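Side-chain contacts in bacteriocin (PDB 4FZL), which probably kills susceptible bacteria by degrading the cell-wall precursor lipid II, acting as a calcium-binding phosphatase of the colicin M family: residues D50-E53 with A54-R57; D58-T61 with A62-E65; L112-I116 with Q117-L121. One frame throughout, in Å; residues are numbered along the deposited sequence.

Interaction 1 of 3, residues D50-E53 with A54-R57; sequences DQRE and AEGR
Arg52 and Glu53 give their carbonyls to Arg57 and Gly56 in a Schellman motif that ends helix 37-54. Arg57 N donates to Arg52 O at 3.0 Å, and Gly56 N donates to Glu53 O. Gly56, having no side chain, takes up the positive phi that turns the chain out of the helix. Glu55 N divides its hydrogen weakly between Gln51 O and Arg52 O, while Ala54 N, just before, still makes the regular helical bond to Asp50 O. A water donates to both Glu53 O and Arg57 O, bridging the last turn to the chain that leaves it. Among the side chains, Gln51 NE2 points an N-H almost straight (172°) at Glu55 OE2, 3.1 Å away. The oxygen lies in the Gln51 amide plane but is itself met from above the carboxylate, the two planes being 72° apart. A bend at chi2 (75°) turns the amide toward Glu55. Gln51 OE1 accepts from Val89 N, so both ends of the amide are used. The carboxylates of Asp50 and Glu53 share the hydroxyl of Ser91, and Asp50 also bonds to Thr96 and His99. Arg57 CG lies 4.1 Å from Arg52 CB.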
ATOM      1  N   ASP A  50       6.576   7.987   3.258  1.00 19.79           N
ATOM      2  CA  ASP A  50       5.345   7.240   3.433  1.00 17.85           C
ATOM      3  C   ASP A  50       5.182   6.766   4.868  1.00 18.83           C
ATOM      4  O   ASP A  50       4.088   6.801   5.408  1.00 20.72           O
ATOM      5  CB  ASP A  50       5.330   5.999   2.540  1.00 20.01           C
ATOM      6  CG  ASP A  50       4.035   5.245   2.574  1.00 22.89           C
ATOM      7  OD1 ASP A  50       3.042   5.724   1.972  1.00 23.12           O
ATOM      8  OD2 ASP A  50       3.976   4.187   3.153  1.00 23.24           O
ATOM      9  N   GLN A  51       6.249   6.234   5.451  1.00 21.35           N
ATOM     10  CA  GLN A  51       6.211   5.855   6.841  1.00 22.16           C
ATOM     11  C   GLN A  51       5.751   7.029   7.761  1.00 21.04           C
ATOM     12  O   GLN A  51       4.940   6.869   8.671  1.00 22.60           O
ATOM     13  CB  GLN A  51       7.592   5.275   7.243  1.00 23.28           C
ATOM     14  CG  GLN A  51       7.776   4.771   8.666  1.00 27.69           C
ATOM     15  CD  GLN A  51       7.122   3.484   8.925  1.00 24.65           C
ATOM     16  OE1 GLN A  51       7.092   2.654   8.054  1.00 25.54           O
ATOM     17  NE2 GLN A  51       6.609   3.289  10.123  1.00 29.36           N
ATOM     18  N   ARG A  52       6.342   8.199   7.539  1.00 22.05           N
ATOM     19  CA  ARG A  52       5.941   9.330   8.291  1.00 21.89           C
ATOM     20  C   ARG A  52       4.461   9.768   8.034  1.00 21.60           C
ATOM     21  O   ARG A  52       3.786  10.177   8.991  1.00 26.63           O
ATOM     22  CB  ARG A  52       6.839  10.568   8.090  1.00 22.57           C
ATOM     23  CG  ARG A  52       8.264  10.377   8.585  1.00 27.78           C
ATOM     24  CD  ARG A  52       8.946  11.722   8.585  1.00 39.88           C
ATOM     25  NE  ARG A  52      10.356  11.636   8.945  1.00 53.18           N
ATOM     26  CZ  ARG A  52      11.111  12.695   9.257  1.00 50.93           C
ATOM     27  NH1 ARG A  52      10.599  13.926   9.237  1.00 58.61           N
ATOM     28  NH2 ARG A  52      12.386  12.531   9.555  1.00 58.95           N
ATOM     29  N   GLU A  53       4.000   9.688   6.783  1.00 21.92           N
ATOM     30  CA  GLU A  53       2.586   9.925   6.509  1.00 23.31           C
ATOM     31  C   GLU A  53       1.699   8.888   7.281  1.00 21.33           C
ATOM     32  O   GLU A  53       0.643   9.289   7.812  1.00 23.12           O
ATOM     33  CB  GLU A  53       2.287   9.900   5.018  1.00 22.52           C
ATOM     34  CG  GLU A  53       0.907  10.362   4.663  1.00 28.83           C
ATOM     35  CD  GLU A  53       0.635  10.415   3.147  1.00 28.38           C
ATOM     36  OE1 GLU A  53      -0.161  11.275   2.706  1.00 37.32           O
ATOM     37  OE2 GLU A  53       1.238   9.625   2.424  1.00 39.96           O
ATOM     38  N   ALA A  54       2.162   7.648   7.400  1.00 21.79           N
ATOM     39  CA  ALA A  54       1.390   6.670   8.146  1.00 22.30           C
ATOM     40  C   ALA A  54       1.276   7.037   9.623  1.00 25.45           C
ATOM     41  O   ALA A  54       0.347   6.604  10.306  1.00 28.20           O
ATOM     42  CB  ALA A  54       1.987   5.282   8.052  1.00 22.40           C
ATOM     43  N   GLU A  55       2.250   7.788  10.094  1.00 28.19           N
ATOM     44  CA  GLU A  55       2.332   8.260  11.490  1.00 30.60           C
ATOM     45  C   GLU A  55       1.630   9.551  11.727  1.00 34.02           C
ATOM     46  O   GLU A  55       1.645  10.039  12.830  1.00 37.38           O
ATOM     47  CB  GLU A  55       3.814   8.294  11.952  1.00 31.80           C
ATOM     48  CG  GLU A  55       4.441   6.878  12.056  1.00 35.82           C
ATOM     49  CD  GLU A  55       5.984   6.791  12.008  1.00 44.78           C
ATOM     50  OE1 GLU A  55       6.678   7.830  11.835  1.00 44.68           O
ATOM     51  OE2 GLU A  55       6.514   5.638  12.135  1.00 37.97           O
ATOM     52  N   GLY A  56       1.009  10.094  10.703  1.00 24.14           N
ATOM     53  CA  GLY A  56       0.216  11.275  10.831  1.00 31.69           C
ATOM     54  C   GLY A  56       0.785  12.548  10.207  1.00 34.80           C
ATOM     55  O   GLY A  56       0.177  13.600  10.372  1.00 35.56           O
ATOM     56  N   ARG A  57       1.957  12.462   9.545  1.00 31.39           N
ATOM     57  CA  ARG A  57       2.611  13.678   9.029  1.00 25.43           C
ATOM     58  C   ARG A  57       2.128  14.000   7.622  1.00 23.07           C
ATOM     59  O   ARG A  57       1.623  13.109   6.917  1.00 27.03           O
ATOM     60  CB  ARG A  57       4.120  13.559   9.031  1.00 29.67           C
ATOM     61  CG  ARG A  57       4.728  13.175  10.385  1.00 32.67           C
ATOM     62  CD  ARG A  57       4.517  14.135  11.570  1.00 40.41           C
ATOM     63  NE  ARG A  57       4.453  13.217  12.742  1.00 78.99           N
ATOM     64  CZ  ARG A  57       3.355  12.854  13.445  1.00 67.61           C
ATOM     65  NH1 ARG A  57       2.154  13.403  13.207  1.00 72.41           N
ATOM     66  NH2 ARG A  57       3.460  11.941  14.432  1.00 83.42           N
TER
HETATM   67  O   HOH W   1      -0.885  11.766   7.346  1.00 36.29           O

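Interaction 2 of 3, residues D58-T61 with A62-E65; sequences DLRT and AYNE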
ATOM      1  N   ASP A  58       2.329  15.251   7.210  1.00 25.41           N
ATOM      2  CA  ASP A  58       2.078  15.696   5.852  1.00 27.00           C
ATOM      3  C   ASP A  58       3.144  15.124   4.903  1.00 26.15           C
ATOM      4  O   ASP A  58       4.326  15.167   5.237  1.00 23.85           O
ATOM      5  CB  ASP A  58       2.236  17.213   5.825  1.00 30.31           C
ATOM      6  CG  ASP A  58       2.057  17.767   4.460  1.00 29.27           C
ATOM      7  OD1 ASP A  58       0.972  17.478   3.866  1.00 33.63           O
ATOM      8  OD2 ASP A  58       2.952  18.509   3.968  1.00 29.88           O
ATOM      9  N   LEU A  59       2.746  14.512   3.759  1.00 24.09           N
ATOM     10  CA  LEU A  59       3.723  13.887   2.883  1.00 20.68           C
ATOM     11  C   LEU A  59       4.824  14.815   2.432  1.00 21.98           C
ATOM     12  O   LEU A  59       6.017  14.499   2.512  1.00 22.40           O
ATOM     13  CB  LEU A  59       3.091  13.204   1.682  1.00 24.92           C
ATOM     14  CG  LEU A  59       4.001  12.282   0.868  1.00 27.47           C
ATOM     15  CD1 LEU A  59       4.552  11.058   1.635  1.00 27.05           C
ATOM     16  CD2 LEU A  59       3.259  11.851  -0.412  1.00 26.63           C
ATOM     17  N   ARG A  60       4.458  15.944   1.881  1.00 23.11           N
ATOM     18  CA  ARG A  60       5.486  16.769   1.285  1.00 20.90           C
ATOM     19  C   ARG A  60       6.447  17.314   2.398  1.00 21.75           C
ATOM     20  O   ARG A  60       7.660  17.395   2.193  1.00 21.91           O
ATOM     21  CB  ARG A  60       4.872  17.928   0.495  1.00 25.36           C
ATOM     22  CG  ARG A  60       5.845  18.977  -0.036  1.00 22.00           C
ATOM     23  CD  ARG A  60       6.898  18.233  -0.915  1.00 23.21           C
ATOM     24  NE  ARG A  60       7.844  19.193  -1.482  1.00 21.54           N
ATOM     25  CZ  ARG A  60       7.578  20.000  -2.506  1.00 20.67           C
ATOM     26  NH1 ARG A  60       6.380  19.998  -3.065  1.00 27.87           N
ATOM     27  NH2 ARG A  60       8.516  20.824  -3.046  1.00 24.66           N
ATOM     28  N   THR A  61       5.889  17.715   3.546  1.00 22.64           N
ATOM     29  CA  THR A  61       6.686  18.178   4.665  1.00 21.91           C
ATOM     30  C   THR A  61       7.653  17.123   5.057  1.00 19.96           C
ATOM     31  O   THR A  61       8.857  17.374   5.225  1.00 22.44           O
ATOM     32  CB  THR A  61       5.845  18.593   5.871  1.00 25.39           C
ATOM     33  OG1 THR A  61       4.939  19.630   5.423  1.00 26.22           O
ATOM     34  CG2 THR A  61       6.708  19.153   7.033  1.00 27.78           C
ATOM     35  N   ALA A  62       7.169  15.880   5.158  1.00 21.49           N
ATOM     36  CA  ALA A  62       7.965  14.667   5.595  1.00 22.07           C
ATOM     37  C   ALA A  62       9.124  14.481   4.556  1.00 20.22           C
ATOM     38  O   ALA A  62      10.316  14.402   4.912  1.00 22.96           O
ATOM     39  CB  ALA A  62       7.125  13.407   5.673  1.00 22.99           C
ATOM     40  N   TYR A  63       8.744  14.454   3.276  1.00 20.33           N
ATOM     41  CA  TYR A  63       9.696  14.327   2.195  1.00 20.32           C
ATOM     42  C   TYR A  63      10.802  15.395   2.291  1.00 20.31           C
ATOM     43  O   TYR A  63      12.011  15.081   2.255  1.00 21.08           O
ATOM     44  CB  TYR A  63       8.975  14.424   0.848  1.00 20.56           C
ATOM     45  CG  TYR A  63       9.941  14.420  -0.343  1.00 19.03           C
ATOM     46  CD1 TYR A  63      10.265  13.220  -0.934  1.00 20.67           C
ATOM     47  CD2 TYR A  63      10.488  15.600  -0.800  1.00 20.82           C
ATOM     48  CE1 TYR A  63      11.122  13.161  -2.049  1.00 23.92           C
ATOM     49  CE2 TYR A  63      11.359  15.560  -1.837  1.00 20.90           C
ATOM     50  CZ  TYR A  63      11.718  14.378  -2.475  1.00 22.66           C
ATOM     51  OH  TYR A  63      12.609  14.374  -3.584  1.00 23.55           O
ATOM     52  N   ASN A  64      10.339  16.651   2.402  1.00 21.96           N
ATOM     53  CA  ASN A  64      11.282  17.771   2.482  1.00 19.87           C
ATOM     54  C   ASN A  64      12.209  17.631   3.733  1.00 19.12           C
ATOM     55  O   ASN A  64      13.465  17.853   3.639  1.00 22.09           O
ATOM     56  CB  ASN A  64      10.594  19.125   2.548  1.00 20.35           C
ATOM     57  CG  ASN A  64       9.925  19.544   1.249  1.00 23.77           C
ATOM     58  OD1 ASN A  64      10.254  19.088   0.175  1.00 23.31           O
ATOM     59  ND2 ASN A  64       8.952  20.462   1.368  1.00 24.03           N
ATOM     60  N   GLU A  65      11.616  17.251   4.877  1.00 22.15           N
ATOM     61  CA  GLU A  65      12.422  17.092   6.081  1.00 22.71           C
ATOM     62  C   GLU A  65      13.433  15.969   6.004  1.00 20.65           C
ATOM     63  O   GLU A  65      14.550  16.128   6.542  1.00 21.68           O
ATOM     64  CB  GLU A  65      11.555  16.951   7.323  1.00 25.88           C
ATOM     65  CG  GLU A  65      10.863  18.282   7.630  1.00 26.47           C
ATOM     66  CD  GLU A  65      11.890  19.407   8.025  1.00 30.16           C
ATOM     67  OE1 GLU A  65      12.741  19.197   8.913  1.00 44.68           O
ATOM     68  OE2 GLU A  65      11.856  20.510   7.460  1.00 33.60           O
TER
HETATM   69  O   HOH W   2      11.187  20.326  -2.069  1.00 27.40           O
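The guanidinium of Arg60 and the amide of Asn64, one helical turn apart, have their planes turned 74° against each other. At the guanidinium edge, close to its plane, lie Asn64 OD1 and a water. NE gives its N-H to OD1 at 2.9 Å, an almost straight bond (163°) that meets the carbonyl oxygen from the side, somewhat out of its plane. The water accepts from Arg60 NH2 and donates to the same OD1, which is thus gripped twice. Arg60 starts with CG trans to N (chi1 172°) and bends at chi2, bringing the guanidinium forward along the helix so that NE faces OD1; NH2 continues to a salt bridge with Asp15. Asn64 OD1 also lies in the plane of the Tyr63 ring, at its edge, and the phenol OH is bonded to Leu10 O. At the start of the helix, Asp58 OD2 takes Thr61 OG1 at 2.7 Å on its anti lone pair, and Thr61 N at 3.1 Å from above the carboxylate plane. Backbone bonds from Ala62 N to Asp58 O and from Tyr63 N to Leu59 O follow. These are the N-cap and first two turns of helix 59-70, joined by an i to i+4 side-chain bond.

Interaction 3 of 3, residues L112-I116 with Q117-L121; sequences LTFPI and QNVGL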
ATOM      1  N   LEU A 112       5.400  -6.397   6.639  1.00 29.45           N
ATOM      2  CA  LEU A 112       5.095  -4.956   6.575  1.00 31.15           C
ATOM      3  C   LEU A 112       3.607  -4.934   7.010  1.00 28.92           C
ATOM      4  O   LEU A 112       2.843  -5.925   6.816  1.00 30.82           O
ATOM      5  CB  LEU A 112       5.321  -4.503   5.056  1.00 30.68           C
ATOM      6  CG  LEU A 112       4.917  -3.294   4.314  1.00 39.06           C
ATOM      7  CD1 LEU A 112       5.636  -2.145   4.957  1.00 39.82           C
ATOM      8  CD2 LEU A 112       5.369  -3.278   2.873  1.00 36.30           C
ATOM      9  N   THR A 113       3.176  -3.824   7.588  1.00 23.94           N
ATOM     10  CA  THR A 113       1.782  -3.610   7.989  1.00 23.17           C
ATOM     11  C   THR A 113       1.103  -2.630   7.100  1.00 21.60           C
ATOM     12  O   THR A 113       1.682  -1.584   6.819  1.00 23.18           O
ATOM     13  CB  THR A 113       1.693  -3.186   9.450  1.00 23.97           C
ATOM     14  OG1 THR A 113       2.313  -4.204  10.244  1.00 28.54           O
ATOM     15  CG2 THR A 113       0.250  -2.928   9.869  1.00 29.69           C
ATOM     16  N   PHE A 114      -0.097  -2.954   6.622  1.00 21.91           N
ATOM     17  CA  PHE A 114      -0.934  -2.087   5.832  1.00 20.91           C
ATOM     18  C   PHE A 114      -2.266  -1.988   6.571  1.00 23.85           C
ATOM     19  O   PHE A 114      -3.117  -2.792   6.378  1.00 20.60           O
ATOM     20  CB  PHE A 114      -1.156  -2.603   4.407  1.00 26.29           C
ATOM     21  CG  PHE A 114      -1.605  -1.553   3.407  1.00 21.12           C
ATOM     22  CD1 PHE A 114      -2.067  -0.313   3.747  1.00 20.19           C
ATOM     23  CD2 PHE A 114      -1.598  -1.837   2.082  1.00 19.39           C
ATOM     24  CE1 PHE A 114      -2.441   0.608   2.812  1.00 19.61           C
ATOM     25  CE2 PHE A 114      -2.034  -0.953   1.128  1.00 20.04           C
ATOM     26  CZ  PHE A 114      -2.465   0.289   1.508  1.00 20.38           C
ATOM     27  N   PRO A 115      -2.375  -1.054   7.523  1.00 21.13           N
ATOM     28  CA  PRO A 115      -3.618  -1.019   8.333  1.00 22.35           C
ATOM     29  C   PRO A 115      -4.877  -1.016   7.447  1.00 19.92           C
ATOM     30  O   PRO A 115      -4.918  -0.262   6.450  1.00 21.35           O
ATOM     31  CB  PRO A 115      -3.472   0.261   9.154  1.00 25.65           C
ATOM     32  CG  PRO A 115      -1.949   0.413   9.234  1.00 25.49           C
ATOM     33  CD  PRO A 115      -1.416  -0.001   7.908  1.00 24.88           C
ATOM     34  N   ILE A 116      -5.887  -1.796   7.817  1.00 23.80           N
ATOM     35  CA  ILE A 116      -7.022  -1.924   6.881  1.00 20.12           C
ATOM     36  C   ILE A 116      -7.657  -0.566   6.516  1.00 18.88           C
ATOM     37  O   ILE A 116      -8.144  -0.383   5.402  1.00 23.46           O
ATOM     38  CB  ILE A 116      -8.039  -2.987   7.444  1.00 20.54           C
ATOM     39  CG1 ILE A 116      -8.982  -3.499   6.360  1.00 19.51           C
ATOM     40  CG2 ILE A 116      -8.853  -2.415   8.630  1.00 21.65           C
ATOM     41  CD1 ILE A 116      -9.795  -4.738   6.732  1.00 22.68           C
ATOM     42  N   GLN A 117      -7.700   0.320   7.507  1.00 19.80           N
ATOM     43  CA  GLN A 117      -8.288   1.606   7.270  1.00 22.26           C
ATOM     44  C   GLN A 117      -7.503   2.522   6.270  1.00 23.58           C
ATOM     45  O   GLN A 117      -8.034   3.442   5.711  1.00 25.64           O
ATOM     46  CB  GLN A 117      -8.553   2.290   8.615  1.00 30.62           C
ATOM     47  CG  GLN A 117      -7.301   2.748   9.298  1.00 37.39           C
ATOM     48  CD  GLN A 117      -6.697   1.748  10.282  1.00 41.38           C
ATOM     49  OE1 GLN A 117      -6.951   0.555  10.205  1.00 30.94           O
ATOM     50  NE2 GLN A 117      -5.897   2.258  11.223  1.00 47.87           N
ATOM     51  N   ASN A 118      -6.230   2.163   6.014  1.00 22.76           N
ATOM     52  CA  ASN A 118      -5.400   2.865   5.064  1.00 21.62           C
ATOM     53  C   ASN A 118      -5.535   2.384   3.625  1.00 20.37           C
ATOM     54  O   ASN A 118      -5.096   3.103   2.711  1.00 21.97           O
ATOM     55  CB  ASN A 118      -3.929   2.819   5.423  1.00 19.58           C
ATOM     56  CG  ASN A 118      -3.591   3.524   6.739  1.00 23.88           C
ATOM     57  OD1 ASN A 118      -4.472   4.061   7.397  1.00 27.01           O
ATOM     58  ND2 ASN A 118      -2.311   3.417   7.171  1.00 22.76           N
ATOM     59  N   VAL A 119      -6.210   1.272   3.410  1.00 20.71           N
ATOM     60  CA  VAL A 119      -6.246   0.690   2.087  1.00 21.55           C
ATOM     61  C   VAL A 119      -7.177   1.469   1.154  1.00 22.43           C
ATOM     62  O   VAL A 119      -6.909   1.593  -0.030  1.00 23.07           O
ATOM     63  CB  VAL A 119      -6.673  -0.776   2.204  1.00 20.50           C
ATOM     64  CG1 VAL A 119      -6.900  -1.405   0.797  1.00 21.77           C
ATOM     65  CG2 VAL A 119      -5.623  -1.560   3.030  1.00 21.69           C
ATOM     66  N   GLY A 120      -8.255   2.006   1.710  1.00 23.43           N
ATOM     67  CA  GLY A 120      -9.253   2.727   0.880  1.00 24.57           C
ATOM     68  C   GLY A 120     -10.434   1.911   0.401  1.00 22.71           C
ATOM     69  O   GLY A 120     -11.030   2.218  -0.653  1.00 27.92           O
ATOM     70  N   LEU A 121     -10.676   0.821   1.098  1.00 22.50           N
ATOM     71  CA  LEU A 121     -11.766  -0.058   0.744  1.00 25.78           C
ATOM     72  C   LEU A 121     -13.097   0.751   0.866  1.00 22.19           C
ATOM     73  O   LEU A 121     -13.332   1.476   1.865  1.00 26.93           O
ATOM     74  CB  LEU A 121     -11.799  -1.279   1.660  1.00 25.25           C
ATOM     75  CG  LEU A 121     -10.623  -2.221   1.468  1.00 22.43           C
ATOM     76  CD1 LEU A 121     -10.657  -3.243   2.549  1.00 28.31           C
ATOM     77  CD2 LEU A 121     -10.532  -2.793   0.068  1.00 30.16           C
TER
HETATM   78  O   HOH W   3      -9.863   0.949   3.886  1.00 24.20           O
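From Pro115 to Val119 the backbone closes into a short, weakly bonded helical turn, with Asn118 N giving its hydrogen to Pro115 O at 2.8 Å and Val119 N to Ile116 O at 3.2 Å. Both bonds span i to i+3, as in a 3-10 turn. Gly120, with positive phi, then leads the chain out, and a water that donates to Ile116 O and accepts from Gly120 N spans the exit. The main side-chain contact is a CH-pi packing of Val119 on Phe114: CG2 stands 3.8 Å from the ring centroid and only 7° off the normal, so the methyl sits over the middle of one face. Phe114 carries its CG trans to the backbone N (chi1 -160°), bringing the ring under that methyl, and its CE1 meets Asn118 CB at 3.7 Å. The Asn118 amide is turned 58° from the ring and reaches past the proline, ND2 lying 3.6 Å from Pro115 CD before it bonds to Leu90 O. On another side of the proline, Gln117 folds back at chi2, setting its OE1 3.6 Å from Pro115 CB. Farther along, Ile116 CG1 meets Leu121 CD1 at 4.2 Å, the two side chains crossing at about a right angle. Phe114 also touches Ile226, and both it and Val119 pack on Leu165. Strand 112-113 pairs in parallel with strand 224-227, so this is a strand-to-helix connection at the sheet edge, packed against Leu165 of the calcium site, with the Phe114 side chain about 10 Å from the ion.

The contacts follow one another along the chain. Interaction 1 closes helix 37-54, interaction 2 opens helix 59-70 directly after it, and interaction 3 comes later, between strand 112-113 and helix 116-119. The first two have centres 9 Å apart and touch, Arg52 CB meeting Ala62 CB at 3.7 Å and Glu53 OE2 lying 3.7 Å from Leu59 CD1; together they form the corner between two consecutive helices. Interaction 3 lies about 13 Å from interaction 1 and 21 Å from interaction 2, centre to centre, touching neither. Residues 88-90 nevertheless connect it to interaction 1: Val89 and Leu90 meet side chains of both, linking the helical part to the calcium-site region.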